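Local coordinates for hypothetical protein (Enterococcus faecalis, PDB 2OX7), which is of unknown function but belongs to the YopX family, forming a mainly beta protein whose assembly contains four copies of the chain, at residues Arg8-Thr12 with Tyr13-Met17; Phe111-Glu114 with Phe115-Leu118; Val119-Gln122 with Ser123-Leu126. One frame throughout, in Å; residues are numbered along the deposited sequence.

Contact 1 (Arg8-Thr12 with Tyr13-Met17)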
loop_
_atom_site.group_PDB
_atom_site.type_symbol
_atom_site.label_atom_id
_atom_site.label_comp_id
_atom_site.label_asym_id
_atom_site.label_seq_id
_atom_site.Cartn_x
_atom_site.Cartn_y
_atom_site.Cartn_z
ATOM N N ARG A 8 -20.829 3.969 13.224
ATOM C CA ARG A 8 -21.177 4.936 14.289
ATOM C C ARG A 8 -21.491 6.271 13.615
ATOM O O ARG A 8 -21.112 6.507 12.457
ATOM C CB ARG A 8 -20.052 5.101 15.319
ATOM C CG ARG A 8 -18.813 5.759 14.754
ATOM C CD ARG A 8 -17.673 5.792 15.745
ATOM N NE ARG A 8 -16.544 6.563 15.186
ATOM C CZ ARG A 8 -15.370 6.702 15.801
ATOM N NH1 ARG A 8 -15.174 6.086 16.956
ATOM N NH2 ARG A 8 -14.396 7.414 15.230
ATOM N N ALA A 9 -22.207 7.142 14.330
ATOM C CA ALA A 9 -22.618 8.424 13.765
ATOM C C ALA A 9 -22.456 9.541 14.773
ATOM O O ALA A 9 -22.769 9.375 15.953
ATOM C CB ALA A 9 -24.054 8.383 13.307
ATOM N N TRP A 10 -21.914 10.651 14.309
ATOM C CA TRP A 10 -21.765 11.835 15.140
ATOM C C TRP A 10 -22.948 12.692 14.776
ATOM O O TRP A 10 -23.140 13.011 13.605
ATOM C CB TRP A 10 -20.481 12.564 14.799
ATOM C CG TRP A 10 -20.289 13.880 15.512
ATOM C CD1 TRP A 10 -20.230 15.121 14.931
ATOM C CD2 TRP A 10 -20.089 14.079 16.913
ATOM N NE1 TRP A 10 -20.011 16.077 15.892
ATOM C CE2 TRP A 10 -19.924 15.470 17.115
ATOM C CE3 TRP A 10 -20.019 13.217 18.017
ATOM C CZ2 TRP A 10 -19.693 16.024 18.381
ATOM C CZ3 TRP A 10 -19.822 13.758 19.273
ATOM C CH2 TRP A 10 -19.653 15.165 19.446
ATOM N N ASP A 11 -23.757 13.009 15.785
ATOM C CA ASP A 11 -24.913 13.900 15.621
ATOM C C ASP A 11 -24.394 15.302 15.867
ATOM O O ASP A 11 -24.022 15.618 16.982
ATOM C CB ASP A 11 -25.956 13.535 16.669
ATOM C CG ASP A 11 -27.229 14.386 16.584
ATOM O OD1 ASP A 11 -27.214 15.495 15.994
ATOM O OD2 ASP A 11 -28.250 13.890 17.115
ATOM N N THR A 12 -24.342 16.113 14.820
ATOM C CA THR A 12 -23.701 17.424 14.892
ATOM C C THR A 12 -24.683 18.512 15.288
ATOM O O THR A 12 -24.402 19.698 15.102
ATOM C CB THR A 12 -23.131 17.856 13.537
ATOM O OG1 THR A 12 -24.199 18.340 12.714
ATOM C CG2 THR A 12 -22.453 16.705 12.843
ATOM N N TYR A 13 -25.842 18.110 15.789
ATOM C CA TYR A 13 -26.800 19.065 16.315
ATOM C C TYR A 13 -26.792 18.889 17.816
ATOM O O TYR A 13 -26.621 19.857 18.558
ATOM C CB TYR A 13 -28.185 18.830 15.714
ATOM C CG TYR A 13 -29.294 19.613 16.385
ATOM C CD1 TYR A 13 -29.488 20.973 16.110
ATOM C CD2 TYR A 13 -30.146 18.995 17.295
ATOM C CE1 TYR A 13 -30.514 21.698 16.730
ATOM C CE2 TYR A 13 -31.169 19.706 17.915
ATOM C CZ TYR A 13 -31.347 21.050 17.633
ATOM O OH TYR A 13 -32.375 21.718 18.267
ATOM N N GLU A 14 -26.942 17.640 18.246
ATOM C CA GLU A 14 -26.929 17.262 19.641
ATOM C C GLU A 14 -25.531 17.096 20.231
ATOM O O GLU A 14 -25.384 17.004 21.465
ATOM C CB GLU A 14 -27.740 15.982 19.841
ATOM C CG GLU A 14 -29.261 16.163 19.615
ATOM C CD GLU A 14 -29.868 17.199 20.564
ATOM O OE1 GLU A 14 -29.499 17.209 21.769
ATOM O OE2 GLU A 14 -30.712 18.000 20.104
ATOM N N LYS A 15 -24.519 17.044 19.357
ATOM C CA LYS A 15 -23.115 16.838 19.762
ATOM C C LYS A 15 -22.945 15.567 20.599
ATOM O O LYS A 15 -22.419 15.612 21.716
ATOM C CB LYS A 15 -22.583 18.070 20.517
ATOM C CG LYS A 15 -22.841 19.407 19.813
ATOM C CD LYS A 15 -21.807 19.688 18.750
ATOM C CE LYS A 15 -21.923 21.099 18.197
ATOM N NZ LYS A 15 -22.623 21.112 16.882
ATOM N N GLU A 16 -23.391 14.436 20.048
ATOM C CA GLU A 16 -23.285 13.135 20.697
ATOM C C GLU A 16 -22.828 12.100 19.644
ATOM O O GLU A 16 -23.150 12.240 18.466
ATOM C CB GLU A 16 -24.636 12.676 21.288
ATOM C CG GLU A 16 -25.468 13.751 22.039
ATOM C CD GLU A 16 -24.922 14.111 23.428
ATOM O OE1 GLU A 16 -24.764 13.192 24.272
ATOM O OE2 GLU A 16 -24.692 15.324 23.688
HETATM N N MSE A 17 -22.085 11.086 20.084
HETATM C CA MSE A 17 -21.742 9.929 19.229
HETATM C C MSE A 17 -22.766 8.835 19.448
HETATM O O MSE A 17 -23.033 8.434 20.577
HETATM C CB MSE A 17 -20.344 9.387 19.543
HETATM C CG MSE A 17 -19.879 8.280 18.581
HETATM SE SE MSE A 17 -19.447 9.062 16.871
HETATM C CE MSE A 17 -17.709 9.945 17.310
HETATM O O HOH W 1 -20.208 19.085 15.491
#
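Trp-10 and Met-17 form a non-hydrogen-bonded antiparallel pair, Asp-11 and Glu-16 the hydrogen-bonded pair beside it, and the chain reverses through Thr-12 to Lys-15 so that 8-12 and 13-17 run 155° apart. Asp-11 N gives Glu-16 O a nearly straight bond of 2.9 Å, while Asp-11 O receives weak bonds from both Lys-15 N and Glu-16 N.

The Asp-11 carboxylate holds the turn from one face. With CG opposite the backbone N (chi1 -179°), OD1 reaches Tyr-13 N at 3.0 Å and Glu-14 N at 3.1 Å. Both donors come from the same face of the carboxylate: Tyr-13 N on the anti side and tilted from the plane, Glu-14 N well above it. OD2 instead rests against CB and CG of Glu-14, whose chain runs alongside that of Asp-11.

On the other face of the hairpin, the Trp-10 indole lies over the second strand, with Glu-16 N above its rim, CH2 3.5 Å from Lys-15 C and CE3 3.3 Å from Glu-16 O. Water 1 accepts from NE1 in the ring plane at 3.0 Å and weakly from Lys-15 NZ, which also makes a weak bond to Thr-12 O. His-138 stacks on the same indole. Met-17, a selenomethionine bent at chi2 and chi3, brings SE to 3.9 Å from Arg-8 CD and sets CE over a face of the guanidinium, near its rim; Arg-8 NH2 itself binds Glu-83 O and forms a salt bridge with Asp-85.

An Asx turn at Asp-11 followed by a G1 beta bulge, with Lys-15 in the left-handed region, makes this a bulged beta hairpin in which 7-11 is the central and 16-19 an outer strand of a three-stranded antiparallel sheet.

Contact 2 (Phe111-Glu114 with Phe115-Leu118)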
loop_
_atom_site.group_PDB
_atom_site.type_symbol
_atom_site.label_atom_id
_atom_site.label_comp_id
_atom_site.label_asym_id
_atom_site.label_seq_id
_atom_site.Cartn_x
_atom_site.Cartn_y
_atom_site.Cartn_z
ATOM N N PHE A 111 -8.188 2.095 4.147
ATOM C CA PHE A 111 -8.086 2.879 5.333
ATOM C C PHE A 111 -6.602 3.155 5.598
ATOM O O PHE A 111 -5.706 2.347 5.268
ATOM C CB PHE A 111 -8.682 2.121 6.542
ATOM C CG PHE A 111 -10.175 1.888 6.456
ATOM C CD1 PHE A 111 -11.077 2.921 6.748
ATOM C CD2 PHE A 111 -10.675 0.679 6.034
ATOM C CE1 PHE A 111 -12.434 2.703 6.644
ATOM C CE2 PHE A 111 -12.039 0.440 5.936
ATOM C CZ PHE A 111 -12.920 1.443 6.234
ATOM N N PHE A 112 -6.331 4.281 6.230
ATOM C CA PHE A 112 -4.955 4.620 6.548
ATOM C C PHE A 112 -4.896 5.623 7.680
ATOM O O PHE A 112 -5.887 6.301 7.959
ATOM C CB PHE A 112 -4.253 5.156 5.317
ATOM C CG PHE A 112 -4.831 6.409 4.817
ATOM C CD1 PHE A 112 -4.214 7.605 5.126
ATOM C CD2 PHE A 112 -5.967 6.394 3.995
ATOM C CE1 PHE A 112 -4.741 8.812 4.660
ATOM C CE2 PHE A 112 -6.511 7.587 3.538
ATOM C CZ PHE A 112 -5.896 8.794 3.891
ATOM N N TRP A 113 -3.737 5.683 8.332
ATOM C CA TRP A 113 -3.466 6.703 9.347
ATOM C C TRP A 113 -2.729 7.849 8.693
ATOM O O TRP A 113 -1.721 7.678 7.992
ATOM C CB TRP A 113 -2.682 6.144 10.530
ATOM C CG TRP A 113 -1.687 5.088 10.237
ATOM C CD1 TRP A 113 -0.936 4.935 9.118
ATOM C CD2 TRP A 113 -1.288 4.052 11.154
ATOM N NE1 TRP A 113 -0.108 3.825 9.251
ATOM C CE2 TRP A 113 -0.325 3.247 10.482
ATOM C CE3 TRP A 113 -1.719 3.683 12.450
ATOM C CZ2 TRP A 113 0.300 2.118 11.096
ATOM C CZ3 TRP A 113 -1.110 2.532 13.068
ATOM C CH2 TRP A 113 -0.114 1.766 12.377
ATOM N N GLU A 114 -3.243 9.043 8.942
ATOM C CA GLU A 114 -2.754 10.239 8.260
ATOM C C GLU A 114 -1.420 10.685 8.778
ATOM O O GLU A 114 -1.186 10.747 9.983
ATOM C CB GLU A 114 -3.822 11.348 8.314
ATOM C CG GLU A 114 -4.971 11.092 7.351
ATOM C CD GLU A 114 -5.793 12.361 7.024
ATOM O OE1 GLU A 114 -5.950 13.209 7.913
ATOM O OE2 GLU A 114 -6.289 12.509 5.876
ATOM N N PHE A 115 -0.498 10.954 7.850
ATOM C CA PHE A 115 0.824 11.494 8.194
ATOM C C PHE A 115 1.681 10.468 8.930
ATOM O O PHE A 115 2.410 10.780 9.896
ATOM C CB PHE A 115 0.708 12.832 8.976
ATOM C CG PHE A 115 -0.417 13.729 8.482
ATOM C CD1 PHE A 115 -0.809 13.715 7.125
ATOM C CD2 PHE A 115 -1.087 14.575 9.365
ATOM C CE1 PHE A 115 -1.852 14.526 6.660
ATOM C CE2 PHE A 115 -2.132 15.394 8.917
ATOM C CZ PHE A 115 -2.516 15.365 7.556
ATOM N N LEU A 116 1.545 9.211 8.517
ATOM C CA LEU A 116 2.403 8.179 9.073
ATOM C C LEU A 116 2.760 7.217 7.949
ATOM O O LEU A 116 1.872 6.624 7.325
ATOM C CB LEU A 116 1.716 7.460 10.257
ATOM C CG LEU A 116 2.509 6.390 11.021
ATOM C CD1 LEU A 116 3.762 6.878 11.704
ATOM C CD2 LEU A 116 1.599 5.757 12.057
ATOM N N ASP A 117 4.059 7.081 7.732
ATOM C CA ASP A 117 4.626 6.318 6.630
ATOM C C ASP A 117 4.780 4.870 7.051
ATOM O O ASP A 117 5.908 4.342 7.099
ATOM C CB ASP A 117 6.029 6.830 6.299
ATOM C CG ASP A 117 6.029 8.165 5.544
ATOM O OD1 ASP A 117 4.948 8.691 5.152
ATOM O OD2 ASP A 117 7.162 8.662 5.318
ATOM N N LEU A 118 3.655 4.252 7.395
ATOM C CA LEU A 118 3.629 2.826 7.781
ATOM C C LEU A 118 2.404 2.265 7.113
ATOM O O LEU A 118 1.412 2.959 6.938
ATOM C CB LEU A 118 3.543 2.652 9.302
ATOM C CG LEU A 118 4.784 2.731 10.215
ATOM C CD1 LEU A 118 4.379 2.458 11.661
ATOM C CD2 LEU A 118 5.901 1.760 9.758
HETATM O O HOH W 2 -0.056 8.201 6.055
#
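Glu-114 and Phe-115 take the two central places of a type II beta turn running from Trp-113 to Leu-116, which carries the chain out of strand 110-113 and back past the Trp-113 side chain. Phe-115 adopts the left-handed conformation (phi/psi 69°/37°) expected at the third position of such a turn. Water 2 bridges the turn's ends, donating to Trp-113 O and accepting from Leu-116 N at 3.1 Å.

Inside the bend, CD2 of Leu-116 sits over the five-membered ring of Trp-113, 3.5 Å from its centroid and close to the ring normal, a CH-pi contact. Leu-118 meets the indole on its NE1 and CZ2 side, CB 3.7 Å from CZ2. Tyr-131 touches Trp-113, Leu-116 and Leu-118, so this apolar group packs on strand 131-136.

Outside the bend, Glu-114 and Phe-115 lie side by side and point the same way. CB of Glu-114 stands over the middle of the Phe-115 ring, 4.0 Å from its centroid, and the carboxylate is turned only 19° from the ring plane. Asp-117, centre of an inverse gamma turn, packs against Phe-112 of the second subunit.

The N-H helps to fix the indole's rotation: Trp-113 NE1 donates to Leu-118 O at 2.9 Å, with the oxygen almost in the ring plane but the nitrogen standing above the carbonyl plane.

Contact 3 (Val119-Gln122 with Ser123-Leu126)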
loop_
_atom_site.group_PDB
_atom_site.type_symbol
_atom_site.label_atom_id
_atom_site.label_comp_id
_atom_site.label_asym_id
_atom_site.label_seq_id
_atom_site.Cartn_x
_atom_site.Cartn_y
_atom_site.Cartn_z
ATOM N N VAL A 119 2.464 1.009 6.726
ATOM C CA VAL A 119 1.302 0.329 6.207
ATOM C C VAL A 119 0.314 0.244 7.377
ATOM O O VAL A 119 0.640 -0.227 8.466
ATOM C CB VAL A 119 1.701 -1.089 5.721
ATOM C CG1 VAL A 119 0.484 -1.913 5.330
ATOM C CG2 VAL A 119 2.728 -1.002 4.506
ATOM N N PHE A 120 -0.886 0.730 7.167
ATOM C CA PHE A 120 -1.927 0.574 8.202
ATOM C C PHE A 120 -2.481 -0.830 8.081
ATOM O O PHE A 120 -3.280 -1.149 7.160
ATOM C CB PHE A 120 -3.020 1.624 7.969
ATOM C CG PHE A 120 -4.132 1.589 8.984
ATOM C CD1 PHE A 120 -3.878 1.889 10.310
ATOM C CD2 PHE A 120 -5.435 1.277 8.584
ATOM C CE1 PHE A 120 -4.893 1.876 11.268
ATOM C CE2 PHE A 120 -6.477 1.275 9.547
ATOM C CZ PHE A 120 -6.190 1.578 10.873
ATOM N N CYS A 121 -2.079 -1.695 9.021
ATOM C CA CYS A 121 -2.525 -3.070 9.040
ATOM C C CYS A 121 -2.459 -3.559 10.509
ATOM O O CYS A 121 -1.848 -2.891 11.367
ATOM C CB CYS A 121 -1.632 -3.956 8.123
ATOM S SG CYS A 121 0.075 -3.982 8.623
ATOM N N GLN A 122 -3.088 -4.689 10.782
ATOM C CA GLN A 122 -3.217 -5.123 12.179
ATOM C C GLN A 122 -1.851 -5.317 12.844
ATOM O O GLN A 122 -1.656 -4.971 14.007
ATOM C CB GLN A 122 -4.030 -6.393 12.269
ATOM C CG GLN A 122 -4.291 -6.812 13.738
ATOM C CD GLN A 122 -5.195 -5.786 14.438
ATOM O OE1 GLN A 122 -6.427 -5.855 14.318
ATOM N NE2 GLN A 122 -4.601 -4.842 15.142
ATOM N N SER A 123 -0.909 -5.910 12.131
ATOM C CA SER A 123 0.371 -6.227 12.776
ATOM C C SER A 123 1.160 -4.931 13.058
ATOM O O SER A 123 1.843 -4.844 14.105
ATOM C CB SER A 123 1.185 -7.211 11.888
ATOM O OG SER A 123 1.614 -6.539 10.729
ATOM N N ASN A 124 1.067 -3.919 12.180
ATOM C CA ASN A 124 1.729 -2.638 12.477
ATOM C C ASN A 124 1.091 -1.876 13.641
ATOM O O ASN A 124 1.779 -1.171 14.431
ATOM C CB ASN A 124 1.774 -1.696 11.286
ATOM C CG ASN A 124 3.127 -1.732 10.580
ATOM O OD1 ASN A 124 4.177 -1.989 11.198
ATOM N ND2 ASN A 124 3.100 -1.414 9.284
ATOM N N ILE A 125 -0.212 -2.033 13.766
ATOM C CA ILE A 125 -0.912 -1.403 14.910
ATOM C C ILE A 125 -0.382 -1.961 16.245
ATOM O O ILE A 125 -0.298 -1.251 17.246
ATOM C CB ILE A 125 -2.449 -1.545 14.770
ATOM C CG1 ILE A 125 -2.980 -0.728 13.564
ATOM C CG2 ILE A 125 -3.168 -1.074 16.053
ATOM C CD1 ILE A 125 -4.337 -1.232 13.088
ATOM N N LEU A 126 -0.012 -3.248 16.250
ATOM C CA LEU A 126 0.353 -3.936 17.491
ATOM C C LEU A 126 1.845 -4.082 17.728
ATOM O O LEU A 126 2.263 -4.515 18.828
ATOM C CB LEU A 126 -0.342 -5.305 17.525
ATOM C CG LEU A 126 -1.874 -5.259 17.460
ATOM C CD1 LEU A 126 -2.487 -6.700 17.457
ATOM C CD2 LEU A 126 -2.511 -4.394 18.591
#
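The packing is closest where Asn-124 and Ile-125 fold back on the loop before them. Asn-124 ND2 gives Val-119 O a bond of 2.9 Å that lies close to the amide plane and uses a lone pair in the carbonyl plane; ND2 also donates to Asp-108 of the second subunit. CD1 of Ile-125 comes obliquely to the Phe-120 ring, 3.6 Å from CE1, and CG1 of Ile-125 lies 3.3 Å from Cys-121 O. That oxygen accepts from Ile-125 N at 3.0 Å, a bond that closes the first turn of the short helix 122-126.

Cys-121 is the N-cap of this helix. Its SG, between the backbone N and the carbonyl carbon (chi1 61°), takes a weak, long bond from Asn-124 N at 3.7 Å. Ser-123 OG, beside the sulfur, bonds to Ser-123 of the fourth subunit; the capped end also meets the third subunit, whose Asp-108 accepts from Gln-122 N.

Gln-122 and Leu-126 make the looser, partly exposed side. Leu-126 N reaches Gln-122 O only by a weak bond, and the two side chains meet at an angle. A bend at chi2 (66°) lays Gln-122 NE2 3.6 Å from Leu-126 CG, while NE2 finds its hydrogen-bond acceptor in Lys-74 O.

Contact 1 comes first along the chain; contacts 2 and 3 follow later, 115-118 running into 119-122. Contact 1 closes the hairpin of strands 7-11 and 16-19 in a three-stranded sheet; contact 2 leaves strand 110-113, outermost within this chain in a four-stranded sheet, where Phe-111 bonds to the third subunit's backbone. Their centres are about 25 Å apart, on opposite sides of the chain's centre, and those of contacts 1 and 3 about 28 Å. Contacts 2 and 3, centres about 10 Å apart, share an apolar cluster: Trp-113 CD2 lies 3.5 Å from Phe-120 CD1, joining the loop before helix 122-126 to strand 110-113. Both touch the second subunit; contact 1 meets no other chain.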